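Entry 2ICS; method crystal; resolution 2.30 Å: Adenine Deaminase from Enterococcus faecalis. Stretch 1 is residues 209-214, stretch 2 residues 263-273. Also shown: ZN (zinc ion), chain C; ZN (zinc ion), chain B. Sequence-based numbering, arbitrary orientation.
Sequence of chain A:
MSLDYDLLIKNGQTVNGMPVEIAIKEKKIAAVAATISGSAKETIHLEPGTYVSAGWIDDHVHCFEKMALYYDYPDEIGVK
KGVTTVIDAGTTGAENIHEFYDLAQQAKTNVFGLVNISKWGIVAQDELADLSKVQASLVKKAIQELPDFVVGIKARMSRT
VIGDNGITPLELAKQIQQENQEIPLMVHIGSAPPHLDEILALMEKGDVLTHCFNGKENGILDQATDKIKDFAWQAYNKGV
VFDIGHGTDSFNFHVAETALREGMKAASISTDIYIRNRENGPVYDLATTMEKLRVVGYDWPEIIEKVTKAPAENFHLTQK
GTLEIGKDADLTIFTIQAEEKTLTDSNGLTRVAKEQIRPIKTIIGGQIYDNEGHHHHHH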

# COMPACT_ATOMS: atom_id res chain seq x y z
N LEU A 209 -3.08 -9.72 3.93
CA LEU A 209 -2.37 -10.70 3.13
C LEU A 209 -1.83 -9.97 1.90
O LEU A 209 -2.59 -9.64 1.00
CB LEU A 209 -3.34 -11.80 2.67
CG LEU A 209 -2.76 -12.89 1.76
CD1 LEU A 209 -1.93 -13.82 2.62
CD2 LEU A 209 -3.88 -13.65 1.06
N THR A 210 -0.52 -9.71 1.86
CA THR A 210 0.03 -9.00 0.71
C THR A 210 0.55 -10.02 -0.33
O THR A 210 0.74 -11.20 -0.01
CB THR A 210 1.13 -7.99 1.16
OG1 THR A 210 1.39 -7.05 0.11
CG2 THR A 210 2.41 -8.70 1.55
N HIS A 211 0.73 -9.56 -1.57
CA HIS A 211 1.15 -10.43 -2.68
C HIS A 211 0.01 -11.39 -2.98
O HIS A 211 0.22 -12.49 -3.50
CB HIS A 211 2.39 -11.26 -2.31
CG HIS A 211 3.57 -10.44 -1.88
ND1 HIS A 211 3.91 -9.22 -2.43
CD2 HIS A 211 4.54 -10.72 -0.98
CE1 HIS A 211 5.05 -8.82 -1.86
NE2 HIS A 211 5.47 -9.70 -0.97
N CYS A 212 -1.21 -10.97 -2.67
CA CYS A 212 -2.39 -11.82 -2.85
C CYS A 212 -2.58 -12.48 -4.22
O CYS A 212 -3.09 -13.60 -4.29
CB CYS A 212 -3.66 -11.04 -2.47
SG CYS A 212 -4.09 -9.64 -3.54
N PHE A 213 -2.20 -11.80 -5.30
CA PHE A 213 -2.36 -12.39 -6.62
C PHE A 213 -1.05 -12.84 -7.25
O PHE A 213 -0.86 -12.69 -8.46
CB PHE A 213 -3.08 -11.42 -7.58
CG PHE A 213 -4.50 -11.08 -7.16
CD1 PHE A 213 -5.27 -11.98 -6.42
CD2 PHE A 213 -5.06 -9.86 -7.53
CE1 PHE A 213 -6.57 -11.66 -6.04
CE2 PHE A 213 -6.37 -9.54 -7.17
CZ PHE A 213 -7.13 -10.44 -6.42
N ASN A 214 -0.14 -13.39 -6.45
CA ASN A 214 1.12 -13.86 -7.01
C ASN A 214 0.84 -15.14 -7.79
O ASN A 214 -0.12 -15.86 -7.48
CB ASN A 214 2.17 -14.10 -5.91
CG ASN A 214 1.85 -15.31 -5.05
OD1 ASN A 214 1.56 -15.18 -3.85
ND2 ASN A 214 1.91 -16.50 -5.64
N GLY A 263 -15.47 -13.37 -9.00
CA GLY A 263 -16.05 -12.36 -8.14
C GLY A 263 -15.16 -11.91 -6.99
O GLY A 263 -15.64 -11.31 -6.03
N MSE A 264 -13.86 -12.18 -7.10
CA MSE A 264 -12.92 -11.81 -6.05
C MSE A 264 -12.06 -10.61 -6.48
O MSE A 264 -11.49 -10.61 -7.57
CB MSE A 264 -12.02 -13.00 -5.73
CG MSE A 264 -10.96 -12.73 -4.66
SE MSE A 264 -9.73 -14.22 -4.47
CE MSE A 264 -10.71 -15.27 -3.16
N LYS A 265 -11.97 -9.61 -5.61
CA LYS A 265 -11.18 -8.40 -5.88
C LYS A 265 -10.27 -8.10 -4.69
O LYS A 265 -10.61 -8.40 -3.55
CB LYS A 265 -12.09 -7.19 -6.11
CG LYS A 265 -13.02 -7.31 -7.31
CD LYS A 265 -13.91 -6.07 -7.46
CE LYS A 265 -14.83 -6.22 -8.67
NZ LYS A 265 -15.72 -5.05 -8.88
N ALA A 266 -9.12 -7.49 -4.97
CA ALA A 266 -8.20 -7.14 -3.89
C ALA A 266 -8.82 -5.98 -3.11
O ALA A 266 -9.50 -5.12 -3.68
CB ALA A 266 -6.85 -6.72 -4.46
N ALA A 267 -8.59 -5.96 -1.80
CA ALA A 267 -9.13 -4.90 -0.95
C ALA A 267 -8.31 -3.63 -1.12
O ALA A 267 -8.84 -2.52 -1.04
CB ALA A 267 -9.11 -5.35 0.50
N SER A 268 -7.01 -3.79 -1.33
CA SER A 268 -6.12 -2.66 -1.50
C SER A 268 -5.04 -2.94 -2.54
O SER A 268 -4.59 -4.08 -2.70
CB SER A 268 -5.47 -2.28 -0.16
OG SER A 268 -4.85 -3.40 0.46
N ILE A 269 -4.65 -1.88 -3.23
CA ILE A 269 -3.65 -1.95 -4.27
C ILE A 269 -2.36 -1.30 -3.79
O ILE A 269 -2.36 -0.15 -3.35
CB ILE A 269 -4.16 -1.24 -5.55
CG1 ILE A 269 -5.37 -2.01 -6.10
CG2 ILE A 269 -3.06 -1.16 -6.60
CD1 ILE A 269 -6.06 -1.29 -7.23
N SER A 270 -1.26 -2.05 -3.85
CA SER A 270 0.05 -1.56 -3.43
C SER A 270 1.11 -2.05 -4.41
O SER A 270 0.88 -2.97 -5.19
CB SER A 270 0.37 -2.03 -2.01
OG SER A 270 0.32 -3.45 -1.92
N THR A 271 2.30 -1.46 -4.32
CA THR A 271 3.38 -1.75 -5.25
C THR A 271 4.52 -2.67 -4.84
O THR A 271 5.11 -3.33 -5.71
CB THR A 271 4.06 -0.45 -5.67
OG1 THR A 271 4.62 0.18 -4.50
CG2 THR A 271 3.06 0.50 -6.32
N ASP A 272 4.84 -2.72 -3.55
CA ASP A 272 5.99 -3.48 -3.06
C ASP A 272 7.17 -2.98 -3.91
O ASP A 272 7.99 -3.75 -4.40
CB ASP A 272 5.85 -4.98 -3.24
CG ASP A 272 7.09 -5.73 -2.76
OD1 ASP A 272 7.79 -5.21 -1.87
OD2 ASP A 272 7.38 -6.83 -3.27
N ILE A 273 7.21 -1.67 -4.06
CA ILE A 273 8.22 -0.99 -4.85
C ILE A 273 9.51 -0.69 -4.09
O ILE A 273 9.51 -0.49 -2.87
CB ILE A 273 7.64 0.34 -5.37
CG1 ILE A 273 8.56 0.97 -6.41
CG2 ILE A 273 7.46 1.32 -4.19
CD1 ILE A 273 7.95 2.21 -7.06
ZN ZN C . 7.26 -9.47 0.27
ZN ZN B . 8.03 -5.96 0.21
O HOH W 1 7.63 -7.59 -0.89

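No hydrogen bond crosses between these stretches; metal coordination and apolar packing do the work. Stretch 1 leaves a strand for a type I turn, His211 to Asn214, closed by Asn214 N bonding His211 O at 3.1 Å. Stretch 2 is irregular but extended through much of its length, and the touching parts run 123° apart; most of the contact lies at two sites.

At one, His211 and Asp272 both have positive phi. The CA-to-CB bond of His211 points sideways, but chi1 in m brings the ring closer, with CE1 3.4 Å from Asp272 OD2 near the ring plane. This pose leaves His211 NE2 to bind the chain C zinc at 2.2 Å. The CA-to-CB bond of Asp272 points toward stretch 1; with chi1 in t, its OD1 binds the chain B zinc at 2.2 Å. Water 1 ligates both metals, linking the two side chains through the metal centre.

At the other, within the turn, the CA-to-CB bonds of Cys212 and Phe213 point toward stretch 2. Cys212 in p sets SG 4.1 Å from Ala266 CB. Phe213 in m lays CE2 3.9 Å from Ala266 CB, while its edge meets the selenium of selenomethionine Met264 (CE1 to SE, 4.4 Å). The ring also reaches the backbone, Phe213 CZ lying 3.8 Å from Ala266 N.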